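Local coordinates for protein N-acetylneuraminate epimerase (PDB 2UVK) that converts the alpha-anomer of N-acetylneuraminate (sialic acid) to the beta-anomer, speeding the equilibrium between the two as a periplasmic homodimeric beta-propeller enzyme, at residues 57-62 with 68-73; 105-110 with 169-174. One frame throughout, in Å; residues are numbered along the deposited sequence.

The two contacts follow each other along the chain, contact 1 closing before contact 2 opens, and their centres are 11 Å apart. Contact 1 is the hairpin of strands 60-64 and 67-71, the first two of one four-stranded propeller blade. Contact 2 starts in the loop that leaves the last strand of that blade, 97-100, and ends on strand 169-174, third in the next sheet along. They meet directly: G73 N lies 2.7 Å from M109 O, a probable hydrogen bond, while F71 meets F173 edge-to-face and Y69 packs on F173. Consecutive blades are thus joined face to face, from the buried hairpin out to the dimer interface.

Contact 1: residues 57-62 with 68-73; sequences DQATSA and LYVFGG
With chi1 at 61°, T60 OG1 lodges between its own backbone N and carbonyl carbon, and a chi1 of -58° sets the F71 ring beside its backbone N; paired across the hairpin, the two side chains project from the same face and cross obliquely, T60 OG1 coming within 3.4 Å of F71 CB. Further along the ring, A62 CB approaches F71 CE2 from the edge, at 4.1 Å. The register puts T60, A62, Y69 and F71 on one face and S61 and V70 on the other, where S61 CB touches L68 CD1 and V70 CG2, both to one side.

The backbones run antiparallel, their axes at 157°. T60 and F71 form a hydrogen-bonded pair, with T60 N to F71 O at 3.1 Å and F71 N to T60 O at 2.8 Å. A62 and Y69 form the next, A62 N reaching Y69 O and Y69 N reaching A62 O, both at 2.9 Å; S61 and V70 are the non-hydrogen-bonded pair between them. G72 and G73 follow F71; a CB on G73 would crowd A59 CB and D57 O, and its backbone angles would also press it against the preceding carbonyl O.

T60 OG1 is hydrogen-bonded to T114 OG1, and F71 O takes a second bond from H112 NE2, tying the hairpin to the neighbouring blade. With an alanine in place of F71, A62 CB would probably lose its aromatic neighbour and F173 one of its ring partners, opening a gap between the blades. A hairpin of a blade's first two strands running into a double glycine is the signature of the kelch repeat; here Q58, in the loop leading into the hairpin, has its side chain about 7 Å from that of E209, the predicted proton acceptor.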
ATOM      1  N   ASP B  57      -5.642 -12.228 -14.494  1.00  9.11           N
ATOM      2  CA  ASP B  57      -5.750 -13.375 -13.585  1.00  9.12           C
ATOM      3  C   ASP B  57      -6.012 -12.856 -12.181  1.00  8.66           C
ATOM      4  O   ASP B  57      -5.515 -11.822 -11.786  1.00  8.64           O
ATOM      5  CB  ASP B  57      -4.450 -14.181 -13.556  1.00  9.54           C
ATOM      6  CG  ASP B  57      -4.249 -15.059 -14.759  1.00 12.75           C
ATOM      7  OD1 ASP B  57      -5.174 -15.313 -15.561  1.00 14.36           O
ATOM      8  OD2 ASP B  57      -3.084 -15.532 -14.900  1.00 18.80           O
ATOM      9  N   GLN B  58      -6.857 -13.563 -11.442  1.00  8.95           N
ATOM     10  CA  GLN B  58      -7.092 -13.183 -10.051  1.00  9.48           C
ATOM     11  C   GLN B  58      -7.784 -11.822  -9.869  1.00  8.52           C
ATOM     12  O   GLN B  58      -7.645 -11.158  -8.834  1.00  9.73           O
ATOM     13  CB  GLN B  58      -5.808 -13.268  -9.198  1.00  9.76           C
ATOM     14  CG  GLN B  58      -5.201 -14.667  -9.176  1.00 13.59           C
ATOM     15  CD  GLN B  58      -4.074 -14.800  -8.197  1.00 15.03           C
ATOM     16  OE1 GLN B  58      -4.234 -14.496  -7.025  1.00 22.21           O
ATOM     17  NE2 GLN B  58      -2.913 -15.211  -8.676  1.00 20.85           N
ATOM     18  N   ALA B  59      -8.566 -11.398 -10.867  1.00  7.74           N
ATOM     19  CA  ALA B  59      -9.513 -10.295 -10.668  1.00  8.49           C
ATOM     20  C   ALA B  59     -10.687 -10.738  -9.801  1.00  8.64           C
ATOM     21  O   ALA B  59     -10.903 -11.930  -9.551  1.00  9.76           O
ATOM     22  CB  ALA B  59     -10.028  -9.822 -12.010  1.00  8.62           C
ATOM     23  N   THR B  60     -11.438  -9.757  -9.340  1.00  9.21           N
ATOM     24  CA  THR B  60     -12.709 -10.058  -8.651  1.00  9.54           C
ATOM     25  C   THR B  60     -13.816  -9.263  -9.330  1.00 10.47           C
ATOM     26  O   THR B  60     -13.569  -8.357 -10.128  1.00  9.89           O
ATOM     27  CB  THR B  60     -12.679  -9.659  -7.161  1.00  9.87           C
ATOM     28  OG1 THR B  60     -12.473  -8.252  -7.039  1.00 10.05           O
ATOM     29  CG2 THR B  60     -11.604 -10.441  -6.398  1.00 10.75           C
ATOM     30  N   SER B  61     -15.060  -9.599  -9.010  0.50 10.87           N
ATOM     31  CA  SER B  61     -16.197  -8.893  -9.592  0.50 11.50           C
ATOM     32  C   SER B  61     -17.392  -8.908  -8.655  0.50 12.69           C
ATOM     33  O   SER B  61     -17.538  -9.838  -7.868  0.50 12.24           O
ATOM     34  CB  SER B  61     -16.567  -9.512 -10.943  0.50 11.43           C
ATOM     35  OG  SER B  61     -16.862 -10.899 -10.821  0.50 11.97           O
ATOM     36  N   ALA B  62     -18.233  -7.878  -8.791  1.00 13.29           N
ATOM     37  CA  ALA B  62     -19.419  -7.701  -7.948  1.00 14.09           C
ATOM     38  C   ALA B  62     -20.531  -7.133  -8.779  1.00 15.40           C
ATOM     39  O   ALA B  62     -20.297  -6.266  -9.588  1.00 14.78           O
ATOM     40  CB  ALA B  62     -19.115  -6.759  -6.845  1.00 14.62           C
ATOM     41  N   LEU B  68     -22.250  -4.684 -13.514  1.00 15.09           N
ATOM     42  CA  LEU B  68     -21.157  -5.594 -13.142  1.00 14.70           C
ATOM     43  C   LEU B  68     -19.861  -4.794 -13.025  1.00 14.37           C
ATOM     44  O   LEU B  68     -19.450  -4.117 -13.970  1.00 15.06           O
ATOM     45  CB  LEU B  68     -21.031  -6.685 -14.195  1.00 14.60           C
ATOM     46  CG  LEU B  68     -19.804  -7.600 -14.144  1.00 15.67           C
ATOM     47  CD1 LEU B  68     -19.879  -8.441 -12.894  1.00 17.17           C
ATOM     48  CD2 LEU B  68     -19.741  -8.454 -15.402  1.00 16.79           C
ATOM     49  N   TYR B  69     -19.223  -4.898 -11.862  1.00 12.88           N
ATOM     50  CA  TYR B  69     -17.930  -4.233 -11.593  1.00 12.47           C
ATOM     51  C   TYR B  69     -16.823  -5.273 -11.514  1.00 12.12           C
ATOM     52  O   TYR B  69     -17.009  -6.289 -10.886  1.00 12.71           O
ATOM     53  CB  TYR B  69     -17.989  -3.450 -10.280  1.00 13.76           C
ATOM     54  CG  TYR B  69     -19.001  -2.335 -10.361  1.00 13.73           C
ATOM     55  CD1 TYR B  69     -18.644  -1.081 -10.780  1.00 13.83           C
ATOM     56  CD2 TYR B  69     -20.344  -2.573 -10.084  1.00 14.99           C
ATOM     57  CE1 TYR B  69     -19.604  -0.046 -10.942  1.00 15.03           C
ATOM     58  CE2 TYR B  69     -21.297  -1.553 -10.214  1.00 14.69           C
ATOM     59  CZ  TYR B  69     -20.925  -0.294 -10.630  1.00 15.23           C
ATOM     60  OH  TYR B  69     -21.883   0.725 -10.765  1.00 17.15           O
ATOM     61  N   VAL B  70     -15.689  -4.986 -12.152  1.00 11.16           N
ATOM     62  CA  VAL B  70     -14.498  -5.858 -12.121  1.00 10.45           C
ATOM     63  C   VAL B  70     -13.344  -5.061 -11.509  1.00  9.87           C
ATOM     64  O   VAL B  70     -13.108  -3.915 -11.887  1.00  9.77           O
ATOM     65  CB  VAL B  70     -14.115  -6.380 -13.527  1.00 11.86           C
ATOM     66  CG1 VAL B  70     -12.812  -7.176 -13.477  1.00 11.54           C
ATOM     67  CG2 VAL B  70     -15.251  -7.243 -14.096  1.00 14.41           C
ATOM     68  N   PHE B  71     -12.667  -5.688 -10.550  1.00  8.79           N
ATOM     69  CA  PHE B  71     -11.615  -5.063  -9.751  1.00  8.94           C
ATOM     70  C   PHE B  71     -10.255  -5.764  -9.966  1.00  8.02           C
ATOM     71  O   PHE B  71     -10.089  -6.953  -9.703  1.00  9.07           O
ATOM     72  CB  PHE B  71     -11.978  -5.158  -8.264  1.00  8.86           C
ATOM     73  CG  PHE B  71     -13.280  -4.507  -7.956  1.00  8.70           C
ATOM     74  CD1 PHE B  71     -13.348  -3.174  -7.609  1.00  9.61           C
ATOM     75  CD2 PHE B  71     -14.439  -5.275  -7.991  1.00  9.55           C
ATOM     76  CE1 PHE B  71     -14.593  -2.572  -7.337  1.00 12.15           C
ATOM     77  CE2 PHE B  71     -15.688  -4.684  -7.712  1.00 10.10           C
ATOM     78  CZ  PHE B  71     -15.745  -3.352  -7.376  1.00  9.25           C
ATOM     79  N   GLY B  72      -9.272  -4.988 -10.406  1.00  8.45           N
ATOM     80  CA  GLY B  72      -7.888  -5.423 -10.398  1.00  8.93           C
ATOM     81  C   GLY B  72      -7.544  -6.642 -11.214  1.00  8.44           C
ATOM     82  O   GLY B  72      -8.019  -6.816 -12.350  1.00  9.69           O
ATOM     83  N   GLY B  73      -6.692  -7.484 -10.623  1.00  7.51           N
ATOM     84  CA  GLY B  73      -6.121  -8.659 -11.260  1.00  8.09           C
ATOM     85  C   GLY B  73      -4.686  -8.438 -11.710  1.00  7.75           C
ATOM     86  O   GLY B  73      -4.122  -7.362 -11.574  1.00  8.16           O
TER

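Contact 2: residues 105-110 with 169-174; sequences APMGMA and FLLSFD
M107, a selenomethionine, supplies the main apolar contact by resting its terminal methyl CE against both F169 and L171. The bends of its chain at chi2 (77°) and chi3 (70°) turn CE onto the L171 methyls. Against F169 the two side chains cross at about a right angle: CE stands 3.7 Å from F169 CB and 3.9 Å from F169 CD2, touching the root and one flank of the ring obliquely. On the L171 side CE is 3.8 Å from L171 CD1. The separation from L171 CD2 reads 3.2 Å, shorter than ordinary carbon contact, but M107 was modelled in two conformers, so that short distance is doubtful.

P106 makes the second apolar contact. P106 CG, at the outer corner of the ring, points into the forked end of L171, at 3.9 Å from L171 CD2 and 4.0 Å from L171 CD1. L171 thus offers both methyls to the loop, and the same fork serves proline and selenomethionine. All told, 193 Å² is buried between the segments, a modest area that comes mostly from four residues.

Polar interactions between the two segments are lacking; the polar groups of the loop turn to other partners. In the second subunit, N128 ND2 donates to P106 O and N130 ND2 to A105 O. F165 of that subunit packs on P106, M107 and L171, while its F169 packs on F169 here, so the apolar cluster continues across the subunit boundary.

The geometry is that of an interblade loop of a beta-propeller, running from the last strand of one blade, 97-100, to the first of the next, 112-117, and resting on that blade's third strand, 169-174, at the interface of the homodimer.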
ATOM      1  N   ALA B 105      -7.954   2.661  -6.556  1.00 10.33           N
ATOM      2  CA  ALA B 105      -7.886   1.937  -5.296  1.00  9.78           C
ATOM      3  C   ALA B 105      -6.533   2.199  -4.630  1.00 10.59           C
ATOM      4  O   ALA B 105      -5.500   2.237  -5.302  1.00 10.42           O
ATOM      5  CB  ALA B 105      -8.091   0.457  -5.545  1.00  9.50           C
ATOM      6  N   PRO B 106      -6.534   2.392  -3.309  1.00 10.88           N
ATOM      7  CA  PRO B 106      -5.296   2.685  -2.610  1.00 10.65           C
ATOM      8  C   PRO B 106      -4.270   1.567  -2.597  1.00 10.92           C
ATOM      9  O   PRO B 106      -3.087   1.830  -2.311  1.00 12.99           O
ATOM     10  CB  PRO B 106      -5.764   3.027  -1.192  1.00 11.87           C
ATOM     11  CG  PRO B 106      -7.054   2.360  -1.075  1.00 12.68           C
ATOM     12  CD  PRO B 106      -7.693   2.506  -2.397  1.00 10.89           C
HETATM   13  N   MSE B 107      -4.709   0.349  -2.885  0.50 10.64           N
HETATM   14  CA  MSE B 107      -3.814  -0.806  -2.981  0.50 10.45           C
HETATM   15  C   MSE B 107      -4.068  -1.553  -4.285  0.50  9.99           C
HETATM   16  O   MSE B 107      -5.206  -1.637  -4.752  0.50  9.67           O
HETATM   17  CB  MSE B 107      -4.018  -1.745  -1.782  0.50 12.16           C
HETATM   18  CG  MSE B 107      -3.187  -1.395  -0.516  0.50 16.14           C
HETATM   19 SE   MSE B 107      -3.854   0.105   0.544  0.50 27.13          SE
HETATM   20  CE  MSE B 107      -5.485  -0.701   1.278  0.50 26.05           C
ATOM     21  N   GLY B 108      -3.010  -2.092  -4.892  1.00  9.28           N
ATOM     22  CA  GLY B 108      -3.202  -3.011  -5.969  1.00  8.78           C
ATOM     23  C   GLY B 108      -4.081  -4.148  -5.478  1.00  8.12           C
ATOM     24  O   GLY B 108      -4.162  -4.413  -4.271  1.00  8.73           O
HETATM   25  N   MSE B 109      -4.745  -4.831  -6.400  1.00  8.31           N
HETATM   26  CA  MSE B 109      -5.709  -5.875  -6.078  1.00  8.87           C
HETATM   27  C   MSE B 109      -5.454  -7.122  -6.911  1.00  8.04           C
HETATM   28  O   MSE B 109      -5.872  -7.210  -8.064  1.00  9.22           O
HETATM   29  CB  MSE B 109      -7.111  -5.327  -6.331  1.00  9.86           C
HETATM   30  CG  MSE B 109      -7.457  -4.207  -5.388  1.00  9.77           C
HETATM   31 SE   MSE B 109      -9.274  -3.500  -5.700  1.00 16.54          SE
HETATM   32  CE  MSE B 109      -8.921  -2.569  -7.384  1.00 10.04           C
ATOM     33  N   ALA B 110      -4.725  -8.075  -6.336  1.00  8.00           N
ATOM     34  CA  ALA B 110      -4.559  -9.420  -6.888  1.00  7.71           C
ATOM     35  C   ALA B 110      -4.412 -10.419  -5.778  1.00  8.60           C
ATOM     36  O   ALA B 110      -3.508 -10.264  -4.967  1.00  9.17           O
ATOM     37  CB  ALA B 110      -3.343  -9.513  -7.839  1.00  9.74           C
ATOM     38  N   PHE B 169      -6.066  -4.305   5.142  1.00 12.16           N
ATOM     39  CA  PHE B 169      -7.088  -3.266   5.199  1.00 12.87           C
ATOM     40  C   PHE B 169      -8.357  -3.728   4.519  1.00 11.90           C
ATOM     41  O   PHE B 169      -8.329  -4.547   3.610  1.00 11.67           O
ATOM     42  CB  PHE B 169      -6.610  -1.975   4.568  1.00 14.63           C
ATOM     43  CG  PHE B 169      -5.498  -1.324   5.314  1.00 16.52           C
ATOM     44  CD1 PHE B 169      -5.766  -0.550   6.429  1.00 18.67           C
ATOM     45  CD2 PHE B 169      -4.182  -1.481   4.917  1.00 19.54           C
ATOM     46  CE1 PHE B 169      -4.760   0.072   7.114  1.00 21.21           C
ATOM     47  CE2 PHE B 169      -3.171  -0.865   5.601  1.00 20.69           C
ATOM     48  CZ  PHE B 169      -3.464  -0.095   6.720  1.00 20.46           C
ATOM     49  N   LEU B 170      -9.475  -3.173   4.983  1.00 11.71           N
ATOM     50  CA  LEU B 170     -10.773  -3.373   4.355  1.00 11.90           C
ATOM     51  C   LEU B 170     -11.149  -2.064   3.665  1.00 12.14           C
ATOM     52  O   LEU B 170     -11.181  -1.004   4.297  1.00 11.85           O
ATOM     53  CB  LEU B 170     -11.831  -3.731   5.407  1.00 12.37           C
ATOM     54  CG  LEU B 170     -13.229  -4.096   4.894  1.00 12.03           C
ATOM     55  CD1 LEU B 170     -13.227  -5.364   4.119  1.00 13.06           C
ATOM     56  CD2 LEU B 170     -14.201  -4.205   6.085  1.00 12.34           C
ATOM     57  N   LEU B 171     -11.413  -2.148   2.361  1.00 12.18           N
ATOM     58  CA  LEU B 171     -11.705  -0.993   1.522  1.00 12.76           C
ATOM     59  C   LEU B 171     -13.151  -1.097   1.063  1.00 12.54           C
ATOM     60  O   LEU B 171     -13.652  -2.201   0.856  1.00 12.78           O
ATOM     61  CB  LEU B 171     -10.788  -1.009   0.284  1.00 12.17           C
ATOM     62  CG  LEU B 171      -9.273  -1.236   0.501  1.00 14.30           C
ATOM     63  CD1 LEU B 171      -8.576  -1.297  -0.887  1.00 13.98           C
ATOM     64  CD2 LEU B 171      -8.669  -0.199   1.394  1.00 17.41           C
ATOM     65  N   SER B 172     -13.823   0.034   0.894  0.50 12.48           N
ATOM     66  CA  SER B 172     -15.154   0.003   0.287  0.50 12.37           C
ATOM     67  C   SER B 172     -15.220   0.944  -0.912  0.50 12.31           C
ATOM     68  O   SER B 172     -14.764   2.090  -0.856  0.50 12.91           O
ATOM     69  CB  SER B 172     -16.261   0.318   1.313  0.50 12.73           C
ATOM     70  OG  SER B 172     -16.174   1.640   1.812  0.50 13.36           O
ATOM     71  N   PHE B 173     -15.764   0.408  -1.996  1.00 11.96           N
ATOM     72  CA  PHE B 173     -15.991   1.135  -3.238  1.00 12.46           C
ATOM     73  C   PHE B 173     -17.492   1.411  -3.343  1.00 14.11           C
ATOM     74  O   PHE B 173     -18.294   0.480  -3.281  1.00 13.99           O
ATOM     75  CB  PHE B 173     -15.527   0.279  -4.421  1.00 12.94           C
ATOM     76  CG  PHE B 173     -16.002   0.767  -5.764  1.00 12.97           C
ATOM     77  CD1 PHE B 173     -15.327   1.750  -6.446  1.00 12.30           C
ATOM     78  CD2 PHE B 173     -17.138   0.206  -6.360  1.00 13.43           C
ATOM     79  CE1 PHE B 173     -15.758   2.192  -7.706  1.00 13.64           C
ATOM     80  CE2 PHE B 173     -17.544   0.647  -7.603  1.00 13.55           C
ATOM     81  CZ  PHE B 173     -16.863   1.637  -8.258  1.00 14.33           C
ATOM     82  N   ASP B 174     -17.844   2.682  -3.532  1.00 14.99           N
ATOM     83  CA  ASP B 174     -19.258   3.092  -3.661  1.00 16.05           C
ATOM     84  C   ASP B 174     -19.549   3.345  -5.133  1.00 16.27           C
ATOM     85  O   ASP B 174     -19.011   4.283  -5.705  1.00 16.24           O
ATOM     86  CB  ASP B 174     -19.516   4.347  -2.828  1.00 16.61           C
ATOM     87  CG  ASP B 174     -20.998   4.769  -2.833  1.00 17.72           C
ATOM     88  OD1 ASP B 174     -21.758   4.212  -3.636  1.00 20.16           O
ATOM     89  OD2 ASP B 174     -21.375   5.641  -2.026  1.00 23.38           O
TER